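Local coordinates for nuclear inclusion protein A (Tobacco etch virus, PDB 1Q31) that is a 3C-type, trypsin-like cysteine protease that cleaves the viral polyprotein at specific sites, here in an active-site mutant form with its own C terminus bound in the active site, at residues Q58-V63 / T114-K119; R105-C110 / S157-F162; G212-F217 / E237-Q242. The protein carries 1 engineered substitution. All blocks are in the same frame, centred on the assembly; numbering follows the deposited sequence.

Contact 1: residues Q58-V63 / T114-K119; sequences QSLHGV and TNFQTK
The Phe116 ring is met by Gln58 at both its backbone and its side chain. With CG anti to the backbone N (chi1 -169°) and the chain extended beyond, Gln58 runs out past the ring in the opposite direction to Phe116. Its amide ends beside the root of the phenylalanine, OE1 lying 3.3 Å from Phe116 CB and 3.4 Å from Phe116 CG, with the amide plane standing 81° from the ring plane. The carbonyl of Gln58 approaches the other end of the ring obliquely, O being 3.0 Å from Phe116 CE1 and 3.1 Å from Phe116 CZ. These contacts bridge the two beta-barrels of the trypsin-like fold: Gln58 lies near the end of strand 53-59 of the first, while Phe116 follows directly on strand 108-115 of the second. His20, on strand 18-25 next to strand 53-59, touches both side chains. The purely apolar part lies at the ring edge, where Leu60 crosses Phe116 at about a right angle and brings CD2 to 3.6 Å from Phe116 CE2. The same methyl reaches Thr114, CD2 to CG2 4.1 Å. Leu60 belongs to the type I turn from Ser59 to Gly62, closed by Gly62 N to Ser59 O at 3.0 Å.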
loop_
_atom_site.group_PDB
_atom_site.type_symbol
_atom_site.label_atom_id
_atom_site.label_comp_id
_atom_site.label_asym_id
_atom_site.label_seq_id
_atom_site.Cartn_x
_atom_site.Cartn_y
_atom_site.Cartn_z
ATOM N N GLN A 58 -12.397 1.349 5.604
ATOM C CA GLN A 58 -13.064 2.639 5.622
ATOM C C GLN A 58 -12.926 3.366 4.288
ATOM O O GLN A 58 -11.984 4.125 4.090
ATOM C CB GLN A 58 -12.465 3.477 6.737
ATOM C CG GLN A 58 -13.202 4.758 7.080
ATOM C CD GLN A 58 -12.515 5.487 8.237
ATOM O OE1 GLN A 58 -11.723 6.420 8.025
ATOM N NE2 GLN A 58 -12.792 5.043 9.472
ATOM N N SER A 59 -13.868 3.127 3.379
ATOM C CA SER A 59 -13.874 3.746 2.052
ATOM C C SER A 59 -14.783 4.963 2.020
ATOM O O SER A 59 -15.334 5.347 3.044
ATOM C CB SER A 59 -14.343 2.733 1.007
ATOM O OG SER A 59 -15.517 2.068 1.433
ATOM N N LEU A 60 -14.950 5.576 0.854
ATOM C CA LEU A 60 -15.817 6.739 0.792
ATOM C C LEU A 60 -17.269 6.280 0.908
ATOM O O LEU A 60 -18.178 7.078 1.122
ATOM C CB LEU A 60 -15.599 7.541 -0.504
ATOM C CG LEU A 60 -14.276 8.314 -0.752
ATOM C CD1 LEU A 60 -14.515 9.314 -1.885
ATOM C CD2 LEU A 60 -13.780 9.055 0.502
ATOM N N HIS A 61 -17.469 4.973 0.779
ATOM C CA HIS A 61 -18.799 4.351 0.891
ATOM C C HIS A 61 -19.201 4.245 2.375
ATOM O O HIS A 61 -20.361 3.980 2.710
ATOM C CB HIS A 61 -18.758 2.934 0.317
ATOM C CG HIS A 61 -18.144 2.850 -1.045
ATOM N ND1 HIS A 61 -17.548 1.699 -1.521
ATOM C CD2 HIS A 61 -18.083 3.755 -2.054
ATOM C CE1 HIS A 61 -17.153 1.896 -2.768
ATOM N NE2 HIS A 61 -17.466 3.135 -3.115
ATOM N N GLY A 62 -18.226 4.426 3.260
ATOM C CA GLY A 62 -18.503 4.326 4.676
ATOM C C GLY A 62 -17.547 3.408 5.410
ATOM O O GLY A 62 -16.357 3.379 5.138
ATOM N N VAL A 63 -18.072 2.654 6.363
ATOM C CA VAL A 63 -17.241 1.756 7.130
ATOM C C VAL A 63 -17.805 0.354 7.146
ATOM O O VAL A 63 -18.891 0.115 7.665
ATOM C CB VAL A 63 -17.084 2.249 8.573
ATOM C CG1 VAL A 63 -16.507 1.145 9.434
ATOM C CG2 VAL A 63 -16.167 3.468 8.602
ATOM N N THR A 114 -6.149 10.681 1.323
ATOM C CA THR A 114 -7.544 11.093 1.429
ATOM C C THR A 114 -7.723 11.548 2.870
ATOM O O THR A 114 -7.010 11.069 3.762
ATOM C CB THR A 114 -8.524 9.918 1.171
ATOM O OG1 THR A 114 -8.422 9.490 -0.189
ATOM C CG2 THR A 114 -9.954 10.344 1.450
ATOM N N ASN A 115 -8.647 12.477 3.111
ATOM C CA ASN A 115 -8.874 12.919 4.487
ATOM C C ASN A 115 -10.026 12.095 5.021
ATOM O O ASN A 115 -11.097 12.046 4.398
ATOM C CB ASN A 115 -9.209 14.410 4.578
ATOM C CG ASN A 115 -9.088 14.934 6.010
ATOM O OD1 ASN A 115 -8.032 14.807 6.633
ATOM N ND2 ASN A 115 -10.169 15.517 6.536
ATOM N N PHE A 116 -9.801 11.456 6.167
ATOM C CA PHE A 116 -10.803 10.573 6.766
ATOM C C PHE A 116 -11.316 10.907 8.163
ATOM O O PHE A 116 -12.060 10.113 8.771
ATOM C CB PHE A 116 -10.271 9.125 6.747
ATOM C CG PHE A 116 -10.575 8.384 5.470
ATOM C CD1 PHE A 116 -9.854 7.248 5.123
ATOM C CD2 PHE A 116 -11.614 8.806 4.628
ATOM C CE1 PHE A 116 -10.165 6.543 3.957
ATOM C CE2 PHE A 116 -11.932 8.105 3.459
ATOM C CZ PHE A 116 -11.207 6.973 3.126
ATOM N N GLN A 117 -10.922 12.065 8.679
ATOM C CA GLN A 117 -11.395 12.449 10.006
ATOM C C GLN A 117 -12.829 12.903 9.850
ATOM O O GLN A 117 -13.485 13.273 10.823
ATOM C CB GLN A 117 -10.528 13.560 10.601
ATOM C CG GLN A 117 -9.247 13.010 11.212
ATOM C CD GLN A 117 -9.541 11.960 12.283
ATOM O OE1 GLN A 117 -8.662 11.186 12.688
ATOM N NE2 GLN A 117 -10.785 11.938 12.751
ATOM N N THR A 118 -13.300 12.802 8.606
ATOM C CA THR A 118 -14.646 13.193 8.189
ATOM C C THR A 118 -14.747 14.708 8.325
ATOM O O THR A 118 -13.731 15.380 8.532
ATOM C CB THR A 118 -15.772 12.434 9.002
ATOM O OG1 THR A 118 -15.612 11.015 8.809
ATOM C CG2 THR A 118 -17.206 12.851 8.536
ATOM N N LYS A 119 -15.971 15.217 8.211
ATOM C CA LYS A 119 -16.287 16.650 8.232
ATOM C C LYS A 119 -16.330 16.899 6.728
ATOM O O LYS A 119 -16.815 17.938 6.248
ATOM C CB LYS A 119 -15.158 17.494 8.870
ATOM C CG LYS A 119 -15.440 19.014 8.972
ATOM C CD LYS A 119 -16.625 19.324 9.910
ATOM C CE LYS A 119 -16.608 20.782 10.378
ATOM N NZ LYS A 119 -16.793 20.928 11.868
#

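Contact 2: residues R105-C110 / S157-F162; sequences REERIC and STRDGF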
loop_
_atom_site.group_PDB
_atom_site.type_symbol
_atom_site.label_atom_id
_atom_site.label_comp_id
_atom_site.label_asym_id
_atom_site.label_seq_id
_atom_site.Cartn_x
_atom_site.Cartn_y
_atom_site.Cartn_z
ATOM N N ARG A 105 13.183 4.835 -13.907
ATOM C CA ARG A 105 14.264 5.569 -13.251
ATOM C C ARG A 105 14.194 7.095 -13.356
ATOM O O ARG A 105 13.858 7.664 -14.402
ATOM C CB ARG A 105 15.617 5.094 -13.786
ATOM C CG ARG A 105 16.735 5.143 -12.745
ATOM C CD ARG A 105 18.060 4.642 -13.318
ATOM N NE ARG A 105 18.592 5.569 -14.323
ATOM C CZ ARG A 105 19.668 5.335 -15.076
ATOM N NH1 ARG A 105 20.346 4.187 -14.946
ATOM N NH2 ARG A 105 20.082 6.253 -15.958
ATOM N N GLU A 106 14.515 7.736 -12.236
ATOM C CA GLU A 106 14.541 9.194 -12.107
ATOM C C GLU A 106 13.255 10.005 -12.271
ATOM O O GLU A 106 13.319 11.230 -12.188
ATOM C CB GLU A 106 15.587 9.788 -13.055
ATOM C CG GLU A 106 16.951 10.032 -12.411
ATOM C CD GLU A 106 17.883 10.878 -13.279
ATOM O OE1 GLU A 106 17.545 12.051 -13.583
ATOM O OE2 GLU A 106 18.959 10.364 -13.657
ATOM N N GLU A 107 12.101 9.372 -12.487
ATOM C CA GLU A 107 10.866 10.146 -12.673
ATOM C C GLU A 107 10.334 10.848 -11.437
ATOM O O GLU A 107 10.801 10.614 -10.323
ATOM C CB GLU A 107 9.756 9.287 -13.276
ATOM C CG GLU A 107 9.262 8.152 -12.415
ATOM C CD GLU A 107 8.083 7.453 -13.052
ATOM O OE1 GLU A 107 7.760 6.318 -12.650
ATOM O OE2 GLU A 107 7.478 8.056 -13.959
ATOM N N ARG A 108 9.358 11.725 -11.656
ATOM C CA ARG A 108 8.732 12.507 -10.587
ATOM C C ARG A 108 7.473 11.825 -10.039
ATOM O O ARG A 108 6.632 11.338 -10.805
ATOM C CB ARG A 108 8.386 13.906 -11.110
ATOM C CG ARG A 108 9.578 14.632 -11.710
ATOM C CD ARG A 108 9.207 15.900 -12.467
ATOM N NE ARG A 108 8.879 17.018 -11.592
ATOM C CZ ARG A 108 9.644 17.423 -10.585
ATOM N NH1 ARG A 108 10.777 16.795 -10.326
ATOM N NH2 ARG A 108 9.280 18.463 -9.847
ATOM N N ILE A 109 7.347 11.798 -8.714
ATOM C CA ILE A 109 6.207 11.159 -8.070
ATOM C C ILE A 109 5.682 11.977 -6.896
ATOM O O ILE A 109 6.424 12.761 -6.305
ATOM C CB ILE A 109 6.598 9.775 -7.518
ATOM C CG1 ILE A 109 7.551 9.928 -6.331
ATOM C CG2 ILE A 109 7.302 8.972 -8.576
ATOM C CD1 ILE A 109 7.813 8.622 -5.593
ATOM N N CYS A 110 4.407 11.795 -6.560
ATOM C CA CYS A 110 3.814 12.492 -5.418
ATOM C C CYS A 110 3.001 11.504 -4.616
ATOM O O CYS A 110 2.439 10.577 -5.188
ATOM C CB CYS A 110 2.926 13.678 -5.853
ATOM S SG CYS A 110 1.592 13.369 -7.046
ATOM N N SER A 157 2.898 8.841 -10.479
ATOM C CA SER A 157 3.737 9.428 -11.491
ATOM C C SER A 157 3.125 10.720 -11.987
ATOM O O SER A 157 2.044 10.713 -12.581
ATOM C CB SER A 157 3.873 8.479 -12.668
ATOM O OG SER A 157 4.280 9.204 -13.811
ATOM N N THR A 158 3.853 11.812 -11.777
ATOM C CA THR A 158 3.433 13.146 -12.185
ATOM C C THR A 158 3.401 13.210 -13.693
ATOM O O THR A 158 2.689 14.022 -14.289
ATOM C CB THR A 158 4.413 14.197 -11.674
ATOM O OG1 THR A 158 3.689 15.373 -11.302
ATOM C CG2 THR A 158 5.427 14.537 -12.739
ATOM N N ARG A 159 4.192 12.326 -14.294
ATOM C CA ARG A 159 4.315 12.213 -15.738
ATOM C C ARG A 159 3.026 11.742 -16.421
ATOM O O ARG A 159 2.430 12.493 -17.202
ATOM C CB ARG A 159 5.467 11.257 -16.067
ATOM C CG ARG A 159 5.980 11.357 -17.501
ATOM C CD ARG A 159 7.251 10.541 -17.707
ATOM N NE ARG A 159 7.007 9.103 -17.665
ATOM C CZ ARG A 159 6.178 8.459 -18.483
ATOM N NH1 ARG A 159 5.499 9.122 -19.415
ATOM N NH2 ARG A 159 6.031 7.148 -18.374
ATOM N N ASP A 160 2.590 10.521 -16.106
ATOM C CA ASP A 160 1.384 9.948 -16.709
ATOM C C ASP A 160 0.179 9.764 -15.793
ATOM O O ASP A 160 -0.946 9.630 -16.281
ATOM C CB ASP A 160 1.725 8.614 -17.366
ATOM C CG ASP A 160 2.319 7.624 -16.392
ATOM O OD1 ASP A 160 3.028 8.061 -15.467
ATOM O OD2 ASP A 160 2.099 6.408 -16.550
ATOM N N GLY A 161 0.401 9.746 -14.481
ATOM C CA GLY A 161 -0.714 9.587 -13.559
ATOM C C GLY A 161 -0.950 8.171 -13.057
ATOM O O GLY A 161 -1.963 7.870 -12.420
ATOM N N PHE A 162 -0.010 7.290 -13.357
ATOM C CA PHE A 162 -0.097 5.912 -12.920
ATOM C C PHE A 162 0.393 5.809 -11.473
ATOM O O PHE A 162 1.078 6.702 -10.968
ATOM C CB PHE A 162 0.786 5.019 -13.803
ATOM C CG PHE A 162 0.222 4.744 -15.161
ATOM C CD1 PHE A 162 0.580 3.590 -15.849
ATOM C CD2 PHE A 162 -0.679 5.616 -15.755
ATOM C CE1 PHE A 162 0.041 3.306 -17.109
ATOM C CE2 PHE A 162 -1.224 5.339 -17.023
ATOM C CZ PHE A 162 -0.862 4.183 -17.695
#
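Arg108 and Thr158 join the start of strand 108-115 to the turn of the beta-hairpin formed by strands 154-157 and 163-170, within the second beta-barrel of the trypsin-like fold. Thr158 N donates to Arg108 O at 3.0 Å with a nearly straight N-H (166°), but the donor sits above the carbonyl plane, 37° out of it. The same oxygen takes a CA-H contact from Ser157. Next along, Ile109 and Ser157 form a non-hydrogen-bonded antiparallel pair; the backbone of Ile109 bonds instead to Ser129 on strand 122-130, and Cys110 bonds to Val156, so strand 108-115 is held on both edges. Two backbone bonds hold the turn: Ser157 N to Phe162 O at 2.9 Å and Gly161 N to Ser157 O at 2.7 Å.

The charged groups are satisfied mostly from outside the two segments. Glu107 OE2 lies 3.9 Å from Arg159 NE, a long salt bridge; its stronger partner is Arg101, which also pairs with Asp160 OD2 and may offset the like charges of the two acids. Arg159 NH2 bonds to Gln104 OE1. Ser157 OG is modelled 2.4 Å from Asp160 OD1, a length too short to be taken at face value. Both partly exposed, the Arg108 and Thr158 side chains lie alongside one another, pointing the same way, and Arg108 CB packs 3.4 Å from Thr158 CG2.

Contact 3: residues G212-F217 / E237-Q242; sequences GGHKVF and ELVYSQ
Phe217 and Leu238 are brought together by like first torsions: CG of each lies anti to the carbonyl carbon (chi1 -56° and -67°), which carries the phenylalanine ring back beside the leucine. Leu238 CD2 comes in at the ring edge, near its plane, 3.5 Å from Phe217 CE1; it also lies along Lys215, whose CB is 3.7 Å from that methyl. Strands 214-217 and 239-241 form a parallel pair in the otherwise largely antiparallel sheet of the second beta-barrel, the axes of the two short strands passing 4.6 Å apart at 43°. Strand 239-241 lies between strand 214-217 and strand 163-170, to which it runs antiparallel.

The pair has the alternating ladder of parallel strands. Val239 N donates to Lys215 O at 3.2 Å, Phe217 N to Val239 O at 3.1 Å, and Ser241 N to Phe217 O at 3.1 Å. Val239 is thus bonded through both its N and its O to the residues flanking Val216. On the face carrying the two valines, the side chains cross with Val216 CG2 3.5 Å from Val239 CG2, and Val216 CG1 touches Ser241 OG. Phe217 and Tyr240 lie on the other face, the Tyr240 hydroxyl hydrogen-bonding with Asp148 and Asn174.

Beyond the ladder, the C-terminal Gln242 lies in the active site: its OXT bonds to His46, its backbone to the engineered Ala151, and its amide OE1 to Thr146 and His167. At the opposite end His214 adds a side-chain bond while NE2 is taken by Ser134. There His214 ND1 donates to a lone pair of Glu237 O at 3.3 Å, the oxygen near the imidazole plane.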
loop_
_atom_site.group_PDB
_atom_site.type_symbol
_atom_site.label_atom_id
_atom_site.label_comp_id
_atom_site.label_asym_id
_atom_site.label_seq_id
_atom_site.Cartn_x
_atom_site.Cartn_y
_atom_site.Cartn_z
ATOM N N GLY A 212 13.620 -6.849 -0.656
ATOM C CA GLY A 212 14.430 -6.091 -1.595
ATOM C C GLY A 212 15.808 -5.637 -1.159
ATOM O O GLY A 212 16.310 -4.617 -1.642
ATOM N N GLY A 213 16.429 -6.383 -0.250
ATOM C CA GLY A 213 17.753 -6.020 0.205
ATOM C C GLY A 213 17.859 -5.516 1.633
ATOM O O GLY A 213 18.900 -5.658 2.257
ATOM N N HIS A 214 16.809 -4.930 2.184
ATOM C CA HIS A 214 16.919 -4.414 3.547
ATOM C C HIS A 214 16.184 -5.240 4.582
ATOM O O HIS A 214 15.290 -6.036 4.259
ATOM C CB HIS A 214 16.381 -2.979 3.640
ATOM C CG HIS A 214 16.630 -2.152 2.420
ATOM N ND1 HIS A 214 17.024 -0.832 2.488
ATOM C CD2 HIS A 214 16.499 -2.439 1.102
ATOM C CE1 HIS A 214 17.123 -0.341 1.265
ATOM N NE2 HIS A 214 16.810 -1.296 0.405
ATOM N N LYS A 215 16.563 -5.033 5.837
ATOM C CA LYS A 215 15.910 -5.722 6.932
ATOM C C LYS A 215 14.761 -4.802 7.308
ATOM O O LYS A 215 14.919 -3.584 7.327
ATOM C CB LYS A 215 16.855 -5.900 8.119
ATOM C CG LYS A 215 16.257 -6.736 9.233
ATOM C CD LYS A 215 17.255 -6.984 10.331
ATOM C CE LYS A 215 16.715 -7.988 11.323
ATOM N NZ LYS A 215 17.668 -8.207 12.443
ATOM N N VAL A 216 13.606 -5.389 7.597
ATOM C CA VAL A 216 12.421 -4.622 7.934
ATOM C C VAL A 216 11.820 -5.081 9.259
ATOM O O VAL A 216 11.543 -6.263 9.458
ATOM C CB VAL A 216 11.372 -4.763 6.807
ATOM C CG1 VAL A 216 10.137 -3.969 7.145
ATOM C CG2 VAL A 216 11.967 -4.302 5.479
ATOM N N PHE A 217 11.639 -4.140 10.179
ATOM C CA PHE A 217 11.059 -4.452 11.482
ATOM C C PHE A 217 9.648 -3.921 11.427
ATOM O O PHE A 217 9.424 -2.853 10.867
ATOM C CB PHE A 217 11.832 -3.750 12.601
ATOM C CG PHE A 217 13.302 -4.065 12.611
ATOM C CD1 PHE A 217 14.116 -3.710 11.531
ATOM C CD2 PHE A 217 13.877 -4.734 13.688
ATOM C CE1 PHE A 217 15.476 -4.021 11.525
ATOM C CE2 PHE A 217 15.236 -5.047 13.690
ATOM C CZ PHE A 217 16.034 -4.692 12.610
ATOM N N GLU A 237 20.599 0.140 4.438
ATOM C CA GLU A 237 20.176 0.491 5.788
ATOM C C GLU A 237 18.884 -0.103 6.329
ATOM O O GLU A 237 17.921 -0.313 5.596
ATOM C CB GLU A 237 20.108 2.016 5.935
ATOM C CG GLU A 237 19.026 2.731 5.107
ATOM C CD GLU A 237 18.667 4.103 5.688
ATOM O OE1 GLU A 237 17.933 4.880 5.040
ATOM O OE2 GLU A 237 19.126 4.401 6.811
ATOM N N LEU A 238 18.877 -0.366 7.632
ATOM C CA LEU A 238 17.702 -0.909 8.296
ATOM C C LEU A 238 16.520 0.017 8.015
ATOM O O LEU A 238 16.714 1.186 7.669
ATOM C CB LEU A 238 17.904 -0.967 9.815
ATOM C CG LEU A 238 18.920 -1.882 10.495
ATOM C CD1 LEU A 238 18.875 -1.660 12.011
ATOM C CD2 LEU A 238 18.594 -3.325 10.168
ATOM N N VAL A 239 15.305 -0.511 8.175
ATOM C CA VAL A 239 14.075 0.253 7.970
ATOM C C VAL A 239 12.954 -0.384 8.773
ATOM O O VAL A 239 13.063 -1.538 9.199
ATOM C CB VAL A 239 13.621 0.249 6.502
ATOM C CG1 VAL A 239 14.650 0.923 5.624
ATOM C CG2 VAL A 239 13.378 -1.181 6.056
ATOM N N TYR A 240 11.884 0.376 8.984
ATOM C CA TYR A 240 10.730 -0.136 9.700
ATOM C C TYR A 240 9.500 0.204 8.870
ATOM O O TYR A 240 9.489 1.185 8.125
ATOM C CB TYR A 240 10.649 0.446 11.128
ATOM C CG TYR A 240 10.166 1.868 11.242
ATOM C CD1 TYR A 240 8.894 2.150 11.763
ATOM C CD2 TYR A 240 10.962 2.930 10.823
ATOM C CE1 TYR A 240 8.420 3.456 11.862
ATOM C CE2 TYR A 240 10.501 4.251 10.911
ATOM C CZ TYR A 240 9.221 4.507 11.433
ATOM O OH TYR A 240 8.745 5.803 11.504
ATOM N N SER A 241 8.486 -0.646 8.965
ATOM C CA SER A 241 7.250 -0.464 8.226
ATOM C C SER A 241 6.389 0.588 8.893
ATOM O O SER A 241 6.192 0.563 10.100
ATOM C CB SER A 241 6.482 -1.791 8.154
ATOM O OG SER A 241 6.961 -2.621 7.107
ATOM N N GLN A 242 5.880 1.521 8.105
ATOM C CA GLN A 242 5.032 2.557 8.661
ATOM C C GLN A 242 3.571 2.174 8.455
ATOM O O GLN A 242 2.782 3.059 8.053
ATOM C CB GLN A 242 5.307 3.912 7.994
ATOM C CG GLN A 242 6.582 4.593 8.448
ATOM C CD GLN A 242 6.756 5.972 7.838
ATOM O OE1 GLN A 242 7.032 6.108 6.644
ATOM N NE2 GLN A 242 6.588 7.008 8.657
ATOM O OXT GLN A 242 3.232 0.997 8.711
#

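Contacts 1 and 2 share strand 108-115 from opposite ends, their centres 26 Å apart: contact 2 ties its start to a hairpin of the same barrel, contact 1 sets its far end against the other barrel. Contact 3 belongs to the same sheet as strand 108-115 but touches neither, its nearest atoms about 13 Å from each. All three are only partly buried. Contact 1 relies on side-chain packing around one ring, without cross-segment hydrogen bonds; contact 2 mixes a single backbone bond with a charged cluster completed by neighbouring residues; contact 3, the largest in buried surface, is a short parallel ladder with apolar side chains, leading into the active site.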